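Local atomic coordinates of ThermoDBP-single stranded DNA binding protein (Thermoproteus tenax, PDB entry 3TEK), a protein that binds single-stranded DNA and probably takes the place of the canonical single-stranded DNA-binding protein in the Thermoproteales. Residues 18-22 / 23-27; 103-107 / 108-112. All coordinates share one frame; numbering follows the deposited sequence.

Contact 1 (18-22 / 23-27); sequences ITKGE and KKLVL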
ATOM      1  N   ILE A  18      14.946  -5.471   7.930  1.00 45.90           N
ATOM      2  CA  ILE A  18      16.103  -5.892   7.201  1.00 46.91           C
ATOM      3  C   ILE A  18      17.231  -4.922   7.472  1.00 46.16           C
ATOM      4  O   ILE A  18      17.010  -3.744   7.730  1.00 47.69           O
ATOM      5  CB  ILE A  18      15.809  -6.005   5.703  1.00 50.71           C
ATOM      6  CG1 ILE A  18      15.449  -4.691   5.096  1.00 49.31           C
ATOM      7  CG2 ILE A  18      14.581  -6.955   5.430  1.00 51.20           C
ATOM      8  CD1 ILE A  18      14.618  -4.936   3.742  1.00 52.59           C
ATOM      9  N   THR A  19      18.449  -5.419   7.428  1.00 47.63           N
ATOM     10  CA  THR A  19      19.613  -4.637   7.820  1.00 50.91           C
ATOM     11  C   THR A  19      20.489  -4.357   6.608  1.00 50.64           C
ATOM     12  O   THR A  19      20.729  -5.256   5.799  1.00 51.35           O
ATOM     13  CB  THR A  19      20.445  -5.356   8.854  1.00 53.42           C
ATOM     14  OG1 THR A  19      19.694  -5.466  10.058  1.00 58.34           O
ATOM     15  CG2 THR A  19      21.740  -4.579   9.131  1.00 55.27           C
ATOM     16  N   LYS A  20      20.896  -3.094   6.497  1.00 49.73           N
ATOM     17  CA  LYS A  20      21.755  -2.597   5.447  1.00 50.60           C
ATOM     18  C   LYS A  20      22.794  -1.755   6.165  1.00 50.83           C
ATOM     19  O   LYS A  20      22.534  -0.613   6.538  1.00 49.68           O
ATOM     20  CB  LYS A  20      20.951  -1.754   4.458  1.00 51.46           C
ATOM     21  CG  LYS A  20      21.734  -1.087   3.344  1.00 54.75           C
ATOM     22  CD  LYS A  20      20.774  -0.386   2.380  1.00 59.08           C
ATOM     23  CE  LYS A  20      21.343   0.847   1.737  1.00 62.40           C
ATOM     24  NZ  LYS A  20      22.814   0.794   1.614  1.00 64.02           N
ATOM     25  N   GLY A  21      23.967  -2.337   6.383  1.00 54.08           N
ATOM     26  CA  GLY A  21      25.017  -1.676   7.163  1.00 55.83           C
ATOM     27  C   GLY A  21      24.471  -1.474   8.552  1.00 56.62           C
ATOM     28  O   GLY A  21      24.022  -2.427   9.172  1.00 57.84           O
ATOM     29  N   GLU A  22      24.426  -0.231   9.015  1.00 58.24           N
ATOM     30  CA  GLU A  22      23.865   0.055  10.340  1.00 63.64           C
ATOM     31  C   GLU A  22      22.393   0.444  10.302  1.00 61.80           C
ATOM     32  O   GLU A  22      21.796   0.697  11.336  1.00 62.90           O
ATOM     33  CB  GLU A  22      24.684   1.143  11.035  1.00 68.81           C
ATOM     34  CG  GLU A  22      26.103   0.689  11.318  1.00 71.96           C
ATOM     35  CD  GLU A  22      26.825   1.529  12.354  1.00 76.81           C
ATOM     36  OE1 GLU A  22      26.267   2.542  12.830  1.00 79.85           O
ATOM     37  OE2 GLU A  22      27.965   1.160  12.697  1.00 76.91           O
ATOM     38  N   LYS A  23      21.814   0.473   9.109  1.00 59.66           N
ATOM     39  CA  LYS A  23      20.464   0.961   8.950  1.00 58.50           C
ATOM     40  C   LYS A  23      19.483  -0.210   8.990  1.00 52.10           C
ATOM     41  O   LYS A  23      19.743  -1.275   8.445  1.00 48.54           O
ATOM     42  CB  LYS A  23      20.316   1.753   7.643  1.00 64.32           C
ATOM     43  CG  LYS A  23      21.432   2.812   7.359  1.00 70.66           C
ATOM     44  CD  LYS A  23      21.194   4.198   8.048  1.00 74.00           C
ATOM     45  CE  LYS A  23      22.171   5.310   7.556  1.00 73.76           C
ATOM     46  NZ  LYS A  23      23.596   4.951   7.786  1.00 71.78           N
ATOM     47  N   LYS A  24      18.371  -0.024   9.674  1.00 49.60           N
ATOM     48  CA  LYS A  24      17.310  -0.993   9.656  1.00 49.48           C
ATOM     49  C   LYS A  24      16.204  -0.450   8.753  1.00 47.81           C
ATOM     50  O   LYS A  24      15.797   0.689   8.895  1.00 48.60           O
ATOM     51  CB  LYS A  24      16.767  -1.193  11.055  1.00 52.23           C
ATOM     52  CG  LYS A  24      17.761  -1.763  12.010  1.00 56.41           C
ATOM     53  CD  LYS A  24      17.844  -3.271  11.874  1.00 60.22           C
ATOM     54  CE  LYS A  24      18.563  -3.910  13.090  1.00 62.77           C
ATOM     55  NZ  LYS A  24      20.011  -4.058  12.821  1.00 65.33           N
ATOM     56  N   LEU A  25      15.728  -1.261   7.824  1.00 45.00           N
ATOM     57  CA  LEU A  25      14.572  -0.901   7.008  1.00 43.99           C
ATOM     58  C   LEU A  25      13.422  -1.843   7.338  1.00 42.34           C
ATOM     59  O   LEU A  25      13.632  -2.908   7.919  1.00 42.58           O
ATOM     60  CB  LEU A  25      14.913  -0.937   5.519  1.00 44.48           C
ATOM     61  CG  LEU A  25      16.070   0.022   5.174  1.00 46.49           C
ATOM     62  CD1 LEU A  25      17.291  -0.764   4.894  1.00 47.46           C
ATOM     63  CD2 LEU A  25      15.739   0.863   3.951  1.00 48.76           C
ATOM     64  N   VAL A  26      12.221  -1.445   6.940  1.00 40.60           N
ATOM     65  CA  VAL A  26      11.031  -2.226   7.207  1.00 39.57           C
ATOM     66  C   VAL A  26      10.479  -2.748   5.898  1.00 39.01           C
ATOM     67  O   VAL A  26      10.057  -1.969   5.034  1.00 40.18           O
ATOM     68  CB  VAL A  26       9.963  -1.411   7.957  1.00 40.03           C
ATOM     69  CG1 VAL A  26       8.788  -2.322   8.368  1.00 39.21           C
ATOM     70  CG2 VAL A  26      10.573  -0.722   9.217  1.00 41.35           C
ATOM     71  N   LEU A  27      10.520  -4.073   5.747  1.00 39.58           N
ATOM     72  CA  LEU A  27       9.815  -4.745   4.647  1.00 40.69           C
ATOM     73  C   LEU A  27       8.348  -4.922   5.027  1.00 41.28           C
ATOM     74  O   LEU A  27       8.050  -5.531   6.045  1.00 41.40           O
ATOM     75  CB  LEU A  27      10.456  -6.093   4.347  1.00 42.05           C
ATOM     76  CG  LEU A  27       9.846  -6.965   3.253  1.00 44.31           C
ATOM     77  CD1 LEU A  27       9.740  -6.231   1.925  1.00 45.22           C
ATOM     78  CD2 LEU A  27      10.680  -8.203   3.090  1.00 46.62           C
TER
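I18 and K20 pair in antiparallel fashion with L25 and K23 through four backbone hydrogen bonds, and the short axes of strands 18-20 and 23-27 approach to 4.7 Å. The I18-L25 pair is closed by I18 N to L25 O at 2.9 Å and by L25 N to I18 O at 2.8 Å. Next to the turn, K20 N reaches K23 O at 2.9 Å with an almost straight N-H...O angle of 172°. The return bond, from K23 N to K20 O, is equally short, but its donor sits well above the K20 carbonyl plane. T19 and K24 form the non-hydrogen-bonded pair between these two, and their side chains run alongside each other on the same face. Bends at chi2 (-82°) and again at chi4 bring the end of K24 across to T19, where NZ donates to OG1 at 3.1 Å. On the other face I18 and L25 cross obliquely, the ethyl branch of I18 touching the base of the leucine with CG1 3.8 Å from L25 CB. L25 CD1 also lies 3.8 Å from K20 CB, so the leucine packs against both I18 and the aliphatic start of the lysine. L25 further meets V123 of the neighbouring strand 116-124, while V26, which points away from segment 18-22, meets S63 and F68 of helix 52-68. G21 takes the positive phi (62°) of a type II' turn from K20 to K23, one of the turns characteristic of two-residue beta hairpins, here joining the edge strand 13-20 to strand 23-31 of a four-stranded antiparallel sheet.

Contact 2 (103-107 / 108-112); sequences EAVPR and YNLER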
ATOM      1  N   GLU A 103      -2.576  -2.187 -16.867  1.00 52.61           N
ATOM      2  CA  GLU A 103      -2.105  -3.557 -17.012  1.00 52.72           C
ATOM      3  C   GLU A 103      -3.116  -4.573 -16.481  1.00 51.46           C
ATOM      4  O   GLU A 103      -3.530  -5.463 -17.207  1.00 50.97           O
ATOM      5  CB  GLU A 103      -0.743  -3.739 -16.343  1.00 55.49           C
ATOM      6  CG  GLU A 103       0.398  -3.016 -17.047  1.00 59.05           C
ATOM      7  CD  GLU A 103       1.676  -3.034 -16.227  1.00 65.57           C
ATOM      8  OE1 GLU A 103       2.099  -1.964 -15.727  1.00 71.53           O
ATOM      9  OE2 GLU A 103       2.256  -4.124 -16.060  1.00 69.32           O
ATOM     10  N   ALA A 104      -3.500  -4.469 -15.215  1.00 49.99           N
ATOM     11  CA  ALA A 104      -4.426  -5.473 -14.621  1.00 47.31           C
ATOM     12  C   ALA A 104      -5.798  -5.551 -15.334  1.00 46.84           C
ATOM     13  O   ALA A 104      -6.276  -6.642 -15.688  1.00 46.55           O
ATOM     14  CB  ALA A 104      -4.623  -5.217 -13.139  1.00 45.36           C
ATOM     15  N   VAL A 105      -6.428  -4.395 -15.505  1.00 46.78           N
ATOM     16  CA  VAL A 105      -7.735  -4.283 -16.138  1.00 48.70           C
ATOM     17  C   VAL A 105      -7.801  -4.952 -17.531  1.00 50.80           C
ATOM     18  O   VAL A 105      -8.602  -5.877 -17.724  1.00 51.63           O
ATOM     19  CB  VAL A 105      -8.239  -2.824 -16.156  1.00 48.90           C
ATOM     20  CG1 VAL A 105      -9.381  -2.673 -17.162  1.00 48.83           C
ATOM     21  CG2 VAL A 105      -8.691  -2.395 -14.736  1.00 46.60           C
ATOM     22  N   PRO A 106      -6.942  -4.538 -18.483  1.00 52.84           N
ATOM     23  CA  PRO A 106      -7.002  -5.237 -19.768  1.00 54.39           C
ATOM     24  C   PRO A 106      -6.569  -6.698 -19.653  1.00 55.66           C
ATOM     25  O   PRO A 106      -7.110  -7.541 -20.351  1.00 52.41           O
ATOM     26  CB  PRO A 106      -6.015  -4.445 -20.654  1.00 57.18           C
ATOM     27  CG  PRO A 106      -5.892  -3.124 -20.007  1.00 56.43           C
ATOM     28  CD  PRO A 106      -6.032  -3.381 -18.537  1.00 53.24           C
ATOM     29  N   ARG A 107      -5.599  -6.992 -18.779  1.00 51.56           N
ATOM     30  CA  ARG A 107      -5.139  -8.363 -18.615  1.00 53.58           C
ATOM     31  C   ARG A 107      -6.251  -9.308 -18.200  1.00 53.96           C
ATOM     32  O   ARG A 107      -6.346 -10.423 -18.699  1.00 54.45           O
ATOM     33  CB  ARG A 107      -4.008  -8.454 -17.584  1.00 52.99           C
ATOM     34  CG  ARG A 107      -3.614  -9.870 -17.152  1.00 54.29           C
ATOM     35  CD  ARG A 107      -3.070 -10.699 -18.303  1.00 58.12           C
ATOM     36  NE  ARG A 107      -2.663 -12.053 -17.894  1.00 60.73           N
ATOM     37  CZ  ARG A 107      -3.464 -13.126 -17.829  1.00 63.64           C
ATOM     38  NH1 ARG A 107      -4.764 -13.047 -18.139  1.00 65.37           N
ATOM     39  NH2 ARG A 107      -2.964 -14.300 -17.451  1.00 64.95           N
ATOM     40  N   TYR A 108      -7.083  -8.864 -17.279  1.00 54.64           N
ATOM     41  CA  TYR A 108      -8.071  -9.746 -16.687  1.00 57.52           C
ATOM     42  C   TYR A 108      -9.481  -9.444 -17.145  1.00 59.75           C
ATOM     43  O   TYR A 108     -10.417 -10.050 -16.645  1.00 61.39           O
ATOM     44  CB  TYR A 108      -7.990  -9.680 -15.176  1.00 56.51           C
ATOM     45  CG  TYR A 108      -6.670 -10.173 -14.635  1.00 58.07           C
ATOM     46  CD1 TYR A 108      -6.258 -11.487 -14.853  1.00 60.26           C
ATOM     47  CD2 TYR A 108      -5.832  -9.335 -13.918  1.00 58.81           C
ATOM     48  CE1 TYR A 108      -5.054 -11.953 -14.364  1.00 60.34           C
ATOM     49  CE2 TYR A 108      -4.608  -9.790 -13.417  1.00 59.33           C
ATOM     50  CZ  TYR A 108      -4.227 -11.096 -13.651  1.00 60.50           C
ATOM     51  OH  TYR A 108      -3.037 -11.560 -13.140  1.00 58.98           O
ATOM     52  N   ASN A 109      -9.619  -8.530 -18.099  1.00 61.47           N
ATOM     53  CA  ASN A 109     -10.929  -8.099 -18.614  1.00 65.42           C
ATOM     54  C   ASN A 109     -11.852  -7.614 -17.502  1.00 64.36           C
ATOM     55  O   ASN A 109     -13.031  -7.977 -17.466  1.00 60.93           O
ATOM     56  CB  ASN A 109     -11.607  -9.215 -19.410  1.00 67.81           C
ATOM     57  CG  ASN A 109     -10.777  -9.659 -20.584  1.00 72.14           C
ATOM     58  OD1 ASN A 109     -10.642  -8.937 -21.571  1.00 76.21           O
ATOM     59  ND2 ASN A 109     -10.196 -10.847 -20.483  1.00 75.29           N
ATOM     60  N   LEU A 110     -11.306  -6.783 -16.607  1.00 60.52           N
ATOM     61  CA  LEU A 110     -12.085  -6.278 -15.477  1.00 59.63           C
ATOM     62  C   LEU A 110     -13.079  -5.252 -15.992  1.00 62.16           C
ATOM     63  O   LEU A 110     -12.803  -4.556 -16.976  1.00 62.59           O
ATOM     64  CB  LEU A 110     -11.186  -5.646 -14.395  1.00 57.34           C
ATOM     65  CG  LEU A 110     -10.115  -6.548 -13.814  1.00 55.39           C
ATOM     66  CD1 LEU A 110      -9.289  -5.783 -12.771  1.00 53.88           C
ATOM     67  CD2 LEU A 110     -10.751  -7.791 -13.227  1.00 54.62           C
ATOM     68  N   GLU A 111     -14.219  -5.155 -15.315  1.00 62.05           N
ATOM     69  CA  GLU A 111     -15.256  -4.188 -15.663  1.00 64.92           C
ATOM     70  C   GLU A 111     -15.593  -3.282 -14.465  1.00 65.93           C
ATOM     71  O   GLU A 111     -15.295  -3.614 -13.305  1.00 62.23           O
ATOM     72  CB  GLU A 111     -16.494  -4.930 -16.169  1.00 69.59           C
ATOM     73  CG  GLU A 111     -16.161  -5.890 -17.333  1.00 75.01           C
ATOM     74  CD  GLU A 111     -17.379  -6.380 -18.110  1.00 80.48           C
ATOM     75  OE1 GLU A 111     -18.267  -7.010 -17.494  1.00 84.19           O
ATOM     76  OE2 GLU A 111     -17.430  -6.152 -19.342  1.00 79.84           O
ATOM     77  N   ARG A 112     -16.212  -2.139 -14.751  1.00 66.12           N
ATOM     78  CA  ARG A 112     -16.648  -1.213 -13.701  1.00 67.54           C
ATOM     79  C   ARG A 112     -17.458  -1.973 -12.660  1.00 65.81           C
ATOM     80  O   ARG A 112     -18.252  -2.851 -13.005  1.00 63.91           O
ATOM     81  CB  ARG A 112     -17.511  -0.092 -14.281  1.00 74.02           C
ATOM     82  CG  ARG A 112     -17.563   1.160 -13.402  1.00 81.94           C
ATOM     83  CD  ARG A 112     -18.567   2.188 -13.943  1.00 87.56           C
ATOM     84  NE  ARG A 112     -18.214   3.564 -13.572  1.00 94.43           N
ATOM     85  CZ  ARG A 112     -18.913   4.647 -13.915  1.00 99.13           C
ATOM     86  NH1 ARG A 112     -20.018   4.536 -14.651  1.00101.85           N
ATOM     87  NH2 ARG A 112     -18.510   5.851 -13.520  1.00101.41           N
TER
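A104 and V105, in the last turn of helix 83-108, offer their carbonyls to the backbone of Y108 and L110 as the chain leaves the helix. Y108 N donates to A104 O at 2.8 Å, a regular helical bond, and has a weak second bond to V105 O. V105 O also accepts L110 N at 3.1 Å, a bond from five residues ahead, made where N109 has turned to positive phi (55°). The main side-chain contact is between successive residues: R107 CG stands over the face of the Y108 ring, 3.6 Å from its centroid. With CG anti to the backbone N (chi1 170°) and a bend at chi2, the arginine chain curls over the ring, bringing NH1 to 3.9 Å from Y108 CD1. CG makes the centred contact with the ring, while the guanidinium, its plane inclined by 32°, lays one face over the CD1-CE1 side of the tyrosine. L110 folds back toward the helix, and its CD1 meets V105 CG2 at 4.0 Å; both residues also touch F100. Y108 and L110 reach L140 and Y142 on strand 131-142, joining the helix end to the sheet. The chemistry is thus mixed: the carbonyls of A104 and V105 are met by backbone donors, V105 and L110 pack the departing chain back on the helix, and the CH-pi contact, with L140 and Y142 also against Y108, probably helps to limit the ring's rotation.

Overall arrangement
Contact 1 and contact 2 are both local surface contacts, a hairpin turn in one and a helix end in the other, on opposite sides of the chain's centre, with their own centres 36 Å apart and their nearest atoms about 20 Å apart. They hold different elements: 18-27 turns one strand into the next, whereas 103-112 ends the long helix and starts the path to strand 116-124. The common sheet relates them indirectly, since L25 packs on strand 116-124 and Y108 and L110 on strand 131-142. Paired strand bonds dominate contact 1, with a lysine-threonine bond beside them; contact 2 relies on carbonyls of one helix turn, an arginine over an aromatic face and V105-L110 apolar packing.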